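Local coordinates for leucyl-tRNA synthetase subunit alpha (Aquifex aeolicus, PDB 3O0A), which charges tRNA with leucine as part of leucyl-tRNA synthetase and, through its CP1 domain, probably hydrolyses wrongly charged aminoacyl-tRNA, at residues Glu4-Arg9 against Thr45-Val50; Phe55-Pro60 against Ala127-Tyr132; Glu84-Lys89 against Glu105-Gly110. One frame throughout, in Å; residues are numbered along the deposited sequence.

Contact 1. Residues Glu4-Arg9 against Thr45-Val50; sequences EGALIR and TRPDTV
I8, P47 and T45 bear most of this contact, in which the strand beginning at A6 is met by the loop 45-50 and its 3-10 turn. I8 reaches furthest. Its CG1 stands anti to the carbonyl carbon (chi1 -60°), and chi2 is fully extended, so the CD1 methyl is carried out to the loop. There I8 CD1 lies 3.8 Å from V50 CG2, the two side chains crossing obliquely. V50 offers this methyl because its CG2 is the branch anti to the backbone N, while CG1 takes the crowded position. P47 fills the middle of the interface: its CB is 4.0 Å from A6 CB and 4.3 Å from I8 CD1, so a single proline carbon serves two strand residues whose CB bonds point toward the loop. Beyond the strand, T45 lies beside G5, with T45 CA and G5 CA 4.0 Å apart. The T45 methyl CG2, beside its own backbone N, comes to 3.3 Å from E4 O, whereas OG1 sits in the crowded position.

Two sets of polar bonds lie within the loop. R46 turns away from the strand and grips D48 side-on, NE reaching OD1 at 2.9 Å on its syn lone pair and NH2 reaching OD2 from above the carboxylate plane. R46 O receives both N and OG1 of T49, the hydroxyl at 2.7 Å. Helix 194-207 adds T202, which touches A6 and P47. The sequence matches the threonine-rich motif that lines the editing pocket in related leucyl-tRNA synthetases, so this loop probably borders that pocket here too. Since the two segments share methyls and a proline ring but no directional bond, their mutual fit rests on shape, while the loop's own polar bonds help set its form.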
loop_
_atom_site.group_PDB
_atom_site.type_symbol
_atom_site.label_atom_id
_atom_site.label_comp_id
_atom_site.label_asym_id
_atom_site.label_seq_id
_atom_site.Cartn_x
_atom_site.Cartn_y
_atom_site.Cartn_z
ATOM N N GLU A 4 1.395 18.586 0.271
ATOM C CA GLU A 4 0.204 18.371 1.139
ATOM C C GLU A 4 -0.310 16.947 0.957
ATOM O O GLU A 4 -0.437 16.448 -0.165
ATOM C CB GLU A 4 -0.893 19.402 0.829
ATOM C CG GLU A 4 -2.208 19.218 1.601
ATOM C CD GLU A 4 -2.088 19.520 3.085
ATOM O OE1 GLU A 4 -2.026 20.714 3.441
ATOM O OE2 GLU A 4 -2.073 18.564 3.897
ATOM N N GLY A 5 -0.577 16.297 2.078
ATOM C CA GLY A 5 -1.098 14.940 2.087
ATOM C C GLY A 5 -1.075 14.401 3.499
ATOM O O GLY A 5 -1.160 15.165 4.474
ATOM N N ALA A 6 -0.966 13.084 3.612
ATOM C CA ALA A 6 -0.984 12.434 4.907
ATOM C C ALA A 6 0.014 11.295 4.931
ATOM O O ALA A 6 0.219 10.624 3.925
ATOM C CB ALA A 6 -2.375 11.903 5.207
ATOM N N LEU A 7 0.627 11.085 6.086
ATOM C CA LEU A 7 1.293 9.813 6.345
ATOM C C LEU A 7 0.226 8.912 6.952
ATOM O O LEU A 7 -0.512 9.346 7.835
ATOM C CB LEU A 7 2.455 9.994 7.322
ATOM C CG LEU A 7 3.712 10.689 6.789
ATOM C CD1 LEU A 7 4.573 11.164 7.947
ATOM C CD2 LEU A 7 4.501 9.752 5.882
ATOM N N ILE A 8 0.133 7.678 6.471
ATOM C CA ILE A 8 -0.826 6.716 7.008
ATOM C C ILE A 8 -0.063 5.465 7.420
ATOM O O ILE A 8 0.768 4.962 6.654
ATOM C CB ILE A 8 -1.933 6.381 6.002
ATOM C CG1 ILE A 8 -2.697 7.662 5.633
ATOM C CG2 ILE A 8 -2.899 5.311 6.595
ATOM C CD1 ILE A 8 -3.824 7.484 4.622
ATOM N N ARG A 9 -0.327 5.008 8.640
ATOM C CA ARG A 9 0.384 3.866 9.210
ATOM C C ARG A 9 -0.373 2.567 8.938
ATOM O O ARG A 9 -1.245 2.168 9.706
ATOM C CB ARG A 9 0.641 4.061 10.718
ATOM C CG ARG A 9 1.352 5.372 11.049
ATOM C CD ARG A 9 2.108 5.293 12.360
ATOM N NE ARG A 9 3.182 4.288 12.322
ATOM C CZ ARG A 9 4.490 4.544 12.389
ATOM N NH1 ARG A 9 4.942 5.792 12.465
ATOM N NH2 ARG A 9 5.364 3.539 12.370
ATOM N N THR A 45 -1.093 11.752 -1.179
ATOM C CA THR A 45 -1.790 13.024 -1.379
ATOM C C THR A 45 -3.290 12.773 -1.545
ATOM O O THR A 45 -4.059 13.705 -1.790
ATOM C CB THR A 45 -1.252 13.799 -2.604
ATOM O OG1 THR A 45 -1.442 13.015 -3.790
ATOM C CG2 THR A 45 0.232 14.096 -2.425
ATOM N N ARG A 46 -3.686 11.506 -1.407
ATOM C CA ARG A 46 -5.083 11.095 -1.562
ATOM C C ARG A 46 -5.631 10.323 -0.349
ATOM O O ARG A 46 -6.128 9.200 -0.491
ATOM C CB ARG A 46 -5.262 10.282 -2.849
ATOM C CG ARG A 46 -5.079 11.085 -4.164
ATOM C CD ARG A 46 -6.025 12.278 -4.287
ATOM N NE ARG A 46 -7.443 11.920 -4.198
ATOM C CZ ARG A 46 -8.184 11.462 -5.207
ATOM N NH1 ARG A 46 -7.659 11.274 -6.418
ATOM N NH2 ARG A 46 -9.468 11.189 -5.004
ATOM N N PRO A 47 -5.572 10.933 0.850
ATOM C CA PRO A 47 -6.073 10.206 2.013
ATOM C C PRO A 47 -7.591 9.975 1.949
ATOM O O PRO A 47 -8.105 9.088 2.631
ATOM C CB PRO A 47 -5.679 11.120 3.175
ATOM C CG PRO A 47 -5.679 12.495 2.580
ATOM C CD PRO A 47 -5.102 12.283 1.214
ATOM N N ASP A 48 -8.290 10.761 1.119
ATOM C CA ASP A 48 -9.716 10.566 0.859
ATOM C C ASP A 48 -10.038 9.199 0.242
ATOM O O ASP A 48 -11.187 8.761 0.284
ATOM C CB ASP A 48 -10.293 11.700 -0.021
ATOM C CG ASP A 48 -9.538 11.884 -1.346
ATOM O OD1 ASP A 48 -8.303 11.687 -1.410
ATOM O OD2 ASP A 48 -10.189 12.260 -2.334
ATOM N N THR A 49 -9.018 8.529 -0.301
ATOM C CA THR A 49 -9.180 7.237 -0.978
ATOM C C THR A 49 -8.721 6.031 -0.139
ATOM O O THR A 49 -8.682 4.896 -0.642
ATOM C CB THR A 49 -8.443 7.209 -2.342
ATOM O OG1 THR A 49 -7.021 7.238 -2.146
ATOM C CG2 THR A 49 -8.880 8.396 -3.222
ATOM N N VAL A 50 -8.389 6.268 1.131
ATOM C CA VAL A 50 -7.756 5.224 1.955
ATOM C C VAL A 50 -8.627 3.956 2.076
ATOM O O VAL A 50 -8.109 2.837 2.139
ATOM C CB VAL A 50 -7.330 5.764 3.352
ATOM C CG1 VAL A 50 -8.551 6.115 4.195
ATOM C CG2 VAL A 50 -6.405 4.731 4.094
#

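Contact 2. Residues Phe55-Pro60 against Ala127-Tyr132; sequences FVVLAP and ANYVLY
Apolar packing makes up most of this contact, and V57 and V130 stand at its middle. Each valine holds CG1 anti to its backbone N, and the two cross obliquely so that V57 CG1 comes to 3.4 Å from V130 CG2, tighter than usual for two methyls. The same V57 methyl meets A127 CB at 3.6 Å, so it touches both the first and the last residue of the type I turn 127-130. A59 continues the row: A59 CB faces CG1 of V130 and lies at the edge of the Y132 ring, near the ring plane. A59 CB is 3.9 Å from Y132 CB.

Aromatic contacts form a second group. Y129 starts away from the strand, but with CG in the crowded position (chi1 77°) its ring folds back over V130, whose CG2 sits 3.8 Å above the plane and over its centre. The hydroxyl then meets F55 tip to tip, with F55 CE2 4.2 Å from Y129 OH; its polar partner is D149 OD1, to which it is hydrogen-bonded.

Polar contacts are few and soft. A127 N gives L58 O a weak hydrogen bond of 3.4 Å, and L58 O is also met by S126 OG. A59 CA makes a bent CA-H...O contact with V130 O, 3.5 Å, while P60 CD lies 3.4 Å from A127 O, so backbone carbonyls of the turn lie against carbon where the strand has ended. I139 and C141 of strand 138-141 touch the same side chains. The arrangement is that of a turn leaving one strand, 121-127, and folding over the end of its parallel neighbour, 55-58, at the end of two parallel strands in the mixed sheet of the CP1 editing domain.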
loop_
_atom_site.group_PDB
_atom_site.type_symbol
_atom_site.label_atom_id
_atom_site.label_comp_id
_atom_site.label_asym_id
_atom_site.label_seq_id
_atom_site.Cartn_x
_atom_site.Cartn_y
_atom_site.Cartn_z
ATOM N N PHE A 55 -4.218 -2.941 -2.081
ATOM C CA PHE A 55 -2.881 -3.498 -1.885
ATOM C C PHE A 55 -1.893 -2.391 -1.533
ATOM O O PHE A 55 -2.221 -1.199 -1.640
ATOM C CB PHE A 55 -2.413 -4.342 -3.105
ATOM C CG PHE A 55 -2.352 -3.598 -4.416
ATOM C CD1 PHE A 55 -3.510 -3.323 -5.150
ATOM C CD2 PHE A 55 -1.118 -3.260 -4.970
ATOM C CE1 PHE A 55 -3.439 -2.673 -6.384
ATOM C CE2 PHE A 55 -1.037 -2.609 -6.203
ATOM C CZ PHE A 55 -2.204 -2.311 -6.909
ATOM N N VAL A 56 -0.720 -2.805 -1.054
ATOM C CA VAL A 56 0.365 -1.911 -0.693
ATOM C C VAL A 56 1.566 -2.278 -1.547
ATOM O O VAL A 56 1.807 -3.464 -1.785
ATOM C CB VAL A 56 0.692 -2.067 0.818
ATOM C CG1 VAL A 56 1.974 -1.325 1.216
ATOM C CG2 VAL A 56 -0.498 -1.586 1.661
ATOM N N VAL A 57 2.307 -1.273 -2.019
ATOM C CA VAL A 57 3.542 -1.533 -2.773
ATOM C C VAL A 57 4.745 -0.820 -2.152
ATOM O O VAL A 57 4.690 0.377 -1.877
ATOM C CB VAL A 57 3.432 -1.123 -4.263
ATOM C CG1 VAL A 57 4.793 -1.266 -4.947
ATOM C CG2 VAL A 57 2.391 -1.982 -4.993
ATOM N N LEU A 58 5.824 -1.569 -1.932
ATOM C CA LEU A 58 7.091 -1.009 -1.494
ATOM C C LEU A 58 7.987 -0.878 -2.707
ATOM O O LEU A 58 8.026 -1.774 -3.555
ATOM C CB LEU A 58 7.776 -1.964 -0.507
ATOM C CG LEU A 58 7.313 -1.968 0.960
ATOM C CD1 LEU A 58 5.809 -1.964 1.124
ATOM C CD2 LEU A 58 7.975 -3.118 1.738
ATOM N N ALA A 59 8.721 0.223 -2.792
ATOM C CA ALA A 59 9.815 0.298 -3.767
ATOM C C ALA A 59 10.785 -0.890 -3.563
ATOM O O ALA A 59 10.968 -1.375 -2.444
ATOM C CB ALA A 59 10.543 1.599 -3.633
ATOM N N PRO A 60 11.422 -1.364 -4.649
ATOM C CA PRO A 60 12.323 -2.524 -4.555
ATOM C C PRO A 60 13.435 -2.343 -3.524
ATOM O O PRO A 60 13.851 -3.331 -2.894
ATOM C CB PRO A 60 12.934 -2.627 -5.958
ATOM C CG PRO A 60 12.037 -1.832 -6.847
ATOM C CD PRO A 60 11.328 -0.823 -6.017
ATOM N N ALA A 127 7.160 -3.319 -6.436
ATOM C CA ALA A 127 6.992 -3.055 -7.883
ATOM C C ALA A 127 7.945 -2.009 -8.444
ATOM O O ALA A 127 8.421 -1.145 -7.711
ATOM C CB ALA A 127 5.543 -2.690 -8.202
ATOM N N ASN A 128 8.238 -2.108 -9.746
ATOM C CA ASN A 128 9.204 -1.210 -10.393
ATOM C C ASN A 128 8.751 0.245 -10.465
ATOM O O ASN A 128 9.577 1.165 -10.380
ATOM C CB ASN A 128 9.618 -1.716 -11.782
ATOM C CG ASN A 128 8.458 -1.801 -12.764
ATOM O OD1 ASN A 128 7.287 -1.724 -12.385
ATOM N ND2 ASN A 128 8.791 -1.971 -14.046
ATOM N N TYR A 129 7.442 0.458 -10.584
ATOM C CA TYR A 129 6.909 1.809 -10.815
ATOM C C TYR A 129 6.894 2.709 -9.569
ATOM O O TYR A 129 6.658 3.919 -9.665
ATOM C CB TYR A 129 5.526 1.735 -11.491
ATOM C CG TYR A 129 4.359 1.372 -10.584
ATOM C CD1 TYR A 129 4.069 0.035 -10.269
ATOM C CD2 TYR A 129 3.516 2.359 -10.074
ATOM C CE1 TYR A 129 2.985 -0.302 -9.437
ATOM C CE2 TYR A 129 2.430 2.032 -9.238
ATOM C CZ TYR A 129 2.163 0.711 -8.935
ATOM O OH TYR A 129 1.088 0.398 -8.127
ATOM N N VAL A 130 7.155 2.112 -8.408
ATOM C CA VAL A 130 7.173 2.832 -7.162
ATOM C C VAL A 130 8.624 3.156 -6.833
ATOM O O VAL A 130 9.448 2.259 -6.672
ATOM C CB VAL A 130 6.473 2.010 -6.038
ATOM C CG1 VAL A 130 6.657 2.673 -4.680
ATOM C CG2 VAL A 130 4.994 1.872 -6.364
ATOM N N LEU A 131 8.927 4.450 -6.776
ATOM C CA LEU A 131 10.297 4.887 -6.531
ATOM C C LEU A 131 10.516 5.090 -5.043
ATOM O O LEU A 131 9.669 5.662 -4.361
ATOM C CB LEU A 131 10.607 6.171 -7.312
ATOM C CG LEU A 131 10.530 6.049 -8.844
ATOM C CD1 LEU A 131 10.823 7.396 -9.531
ATOM C CD2 LEU A 131 11.467 4.959 -9.371
ATOM N N TYR A 132 11.668 4.639 -4.547
ATOM C CA TYR A 132 11.986 4.790 -3.131
ATOM C C TYR A 132 11.958 6.258 -2.684
ATOM O O TYR A 132 11.632 6.561 -1.538
ATOM C CB TYR A 132 13.329 4.126 -2.795
ATOM C CG TYR A 132 13.621 4.096 -1.308
ATOM C CD1 TYR A 132 12.767 3.434 -0.425
ATOM C CD2 TYR A 132 14.734 4.742 -0.786
ATOM C CE1 TYR A 132 13.023 3.410 0.942
ATOM C CE2 TYR A 132 15.000 4.724 0.588
ATOM C CZ TYR A 132 14.139 4.052 1.437
ATOM O OH TYR A 132 14.399 4.037 2.792
#

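Contact 3. Residues Glu84-Lys89 against Glu105-Gly110; sequences ENFVEK and EGVFLG
F86 supplies most of the helix's side of the interface, its CG anti to the backbone N (chi1 173°) so that the ring swings out over the strand. V107 straddles its base: CG1 lies 3.6 Å from F86 CB, and CG2 the same distance from F86 CD2. Further out, F86 CE1 is 3.6 Å from E105 O, while E105 OE2 sits in the ring plane at the edge, 3.9 Å from F86 CD1. The carboxylate is turned 65° from the ring. Its other oxygen, OE1, takes K89 NZ on the syn lone pair in a salt bridge of 2.8 Å; both side chains are extended and cross obliquely beside the phenylalanine, with K89 exposed and E105 partly so. An alanine here removes the carboxylate that K89 grips and that lies at the F86 edge, and would probably loosen the hold of the helix on the strand end.

In the second shell, N128 OD1 bonds E105 N and Y156 OH bonds G106 N, fixing the backbone that presents the glutamate, and S126 touches both F86 and V107. This is typical alpha/beta packing, with helix 80-91 laid by an aromatic against the outermost strand of the mixed sheet.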
loop_
_atom_site.group_PDB
_atom_site.type_symbol
_atom_site.label_atom_id
_atom_site.label_comp_id
_atom_site.label_asym_id
_atom_site.label_seq_id
_atom_site.Cartn_x
_atom_site.Cartn_y
_atom_site.Cartn_z
ATOM N N GLU A 84 13.932 -11.833 -4.287
ATOM C CA GLU A 84 15.351 -11.480 -4.389
ATOM C C GLU A 84 15.755 -11.185 -5.825
ATOM O O GLU A 84 16.448 -10.195 -6.110
ATOM C CB GLU A 84 16.180 -12.648 -3.865
ATOM C CG GLU A 84 17.577 -12.260 -3.450
ATOM C CD GLU A 84 18.222 -13.340 -2.609
ATOM O OE1 GLU A 84 18.191 -14.513 -3.034
ATOM O OE2 GLU A 84 18.743 -13.011 -1.522
ATOM N N ASN A 85 15.321 -12.048 -6.736
ATOM C CA ASN A 85 15.610 -11.866 -8.161
ATOM C C ASN A 85 15.048 -10.544 -8.664
ATOM O O ASN A 85 15.698 -9.839 -9.441
ATOM C CB ASN A 85 15.032 -13.016 -8.982
ATOM C CG ASN A 85 15.741 -14.329 -8.724
ATOM O OD1 ASN A 85 16.853 -14.360 -8.183
ATOM N ND2 ASN A 85 15.098 -15.418 -9.086
ATOM N N PHE A 86 13.839 -10.216 -8.229
ATOM C CA PHE A 86 13.236 -8.931 -8.613
ATOM C C PHE A 86 14.056 -7.723 -8.135
ATOM O O PHE A 86 14.354 -6.803 -8.913
ATOM C CB PHE A 86 11.796 -8.855 -8.114
ATOM C CG PHE A 86 11.153 -7.517 -8.322
ATOM C CD1 PHE A 86 10.772 -7.110 -9.600
ATOM C CD2 PHE A 86 10.927 -6.668 -7.227
ATOM C CE1 PHE A 86 10.175 -5.859 -9.795
ATOM C CE2 PHE A 86 10.331 -5.418 -7.411
ATOM C CZ PHE A 86 9.941 -5.031 -8.695
ATOM N N VAL A 87 14.413 -7.710 -6.858
ATOM C CA VAL A 87 15.190 -6.607 -6.288
ATOM C C VAL A 87 16.526 -6.441 -7.031
ATOM O O VAL A 87 16.930 -5.318 -7.366
ATOM C CB VAL A 87 15.399 -6.844 -4.773
ATOM C CG1 VAL A 87 16.388 -5.847 -4.183
ATOM C CG2 VAL A 87 14.050 -6.792 -4.053
ATOM N N GLU A 88 17.178 -7.570 -7.318
ATOM C CA GLU A 88 18.470 -7.564 -8.012
ATOM C C GLU A 88 18.323 -7.008 -9.422
ATOM O O GLU A 88 19.176 -6.246 -9.878
ATOM C CB GLU A 88 19.097 -8.963 -8.021
ATOM C CG GLU A 88 19.664 -9.405 -6.643
ATOM C CD GLU A 88 20.711 -8.432 -6.079
ATOM O OE1 GLU A 88 21.752 -8.204 -6.738
ATOM O OE2 GLU A 88 20.493 -7.900 -4.972
ATOM N N LYS A 89 17.248 -7.394 -10.107
ATOM C CA LYS A 89 16.995 -6.902 -11.462
ATOM C C LYS A 89 16.787 -5.397 -11.397
ATOM O O LYS A 89 17.303 -4.651 -12.218
ATOM C CB LYS A 89 15.752 -7.552 -12.055
ATOM C CG LYS A 89 15.485 -7.216 -13.526
ATOM C CD LYS A 89 14.194 -7.876 -13.990
ATOM C CE LYS A 89 13.729 -7.346 -15.329
ATOM N NZ LYS A 89 12.553 -8.105 -15.842
ATOM N N GLU A 105 6.095 -4.342 -13.488
ATOM C CA GLU A 105 6.586 -5.599 -12.934
ATOM C C GLU A 105 6.591 -5.519 -11.419
ATOM O O GLU A 105 7.006 -4.510 -10.849
ATOM C CB GLU A 105 8.000 -5.943 -13.432
ATOM C CG GLU A 105 8.412 -7.394 -13.075
ATOM C CD GLU A 105 9.838 -7.778 -13.476
ATOM O OE1 GLU A 105 10.481 -7.033 -14.252
ATOM O OE2 GLU A 105 10.308 -8.854 -13.018
ATOM N N GLY A 106 6.120 -6.585 -10.786
ATOM C CA GLY A 106 6.179 -6.683 -9.334
ATOM C C GLY A 106 6.140 -8.104 -8.810
ATOM O O GLY A 106 6.009 -9.072 -9.566
ATOM N N VAL A 107 6.235 -8.217 -7.493
ATOM C CA VAL A 107 6.304 -9.507 -6.820
ATOM C C VAL A 107 5.552 -9.418 -5.497
ATOM O O VAL A 107 5.573 -8.371 -4.834
ATOM C CB VAL A 107 7.768 -9.961 -6.570
ATOM C CG1 VAL A 107 8.471 -10.299 -7.886
ATOM C CG2 VAL A 107 8.566 -8.924 -5.767
ATOM N N PHE A 108 4.865 -10.495 -5.138
ATOM C CA PHE A 108 4.086 -10.521 -3.887
ATOM C C PHE A 108 5.029 -10.905 -2.754
ATOM O O PHE A 108 5.790 -11.871 -2.885
ATOM C CB PHE A 108 2.940 -11.526 -4.029
ATOM C CG PHE A 108 2.133 -11.768 -2.772
ATOM C CD1 PHE A 108 1.727 -10.720 -1.943
ATOM C CD2 PHE A 108 1.747 -13.073 -2.449
ATOM C CE1 PHE A 108 0.972 -10.978 -0.793
ATOM C CE2 PHE A 108 0.987 -13.351 -1.320
ATOM C CZ PHE A 108 0.589 -12.298 -0.481
ATOM N N LEU A 109 4.981 -10.146 -1.659
ATOM C CA LEU A 109 5.846 -10.404 -0.503
ATOM C C LEU A 109 5.304 -11.445 0.484
ATOM O O LEU A 109 6.006 -11.848 1.415
ATOM C CB LEU A 109 6.177 -9.083 0.213
ATOM C CG LEU A 109 6.800 -7.984 -0.662
ATOM C CD1 LEU A 109 7.210 -6.783 0.233
ATOM C CD2 LEU A 109 7.987 -8.477 -1.540
ATOM N N GLY A 110 4.064 -11.886 0.281
ATOM C CA GLY A 110 3.508 -12.978 1.072
ATOM C C GLY A 110 2.908 -12.569 2.407
ATOM O O GLY A 110 2.590 -13.421 3.237
#

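In the fold
Contacts 1 and 2 are buried, whereas contact 3 is partly buried and lies farthest from the centre of the chain. Chemistry follows place: carbon-on-carbon packing dominates the first two, with one weak backbone bond in contact 2, and the sole salt bridge between segments belongs to contact 3. Contact 1 concerns the three-stranded antiparallel sheet, while contacts 2 and 3 both reach the mixed sheet. These two touch, their centres about 10 Å apart, through a probable hydrogen bond from N128 N to E105 O, 2.9 Å, and packing of F86 on A127 and N128. Contact 3 is nested in the chain loop that contact 2 closes. Contact 1 closes earlier and touches neither.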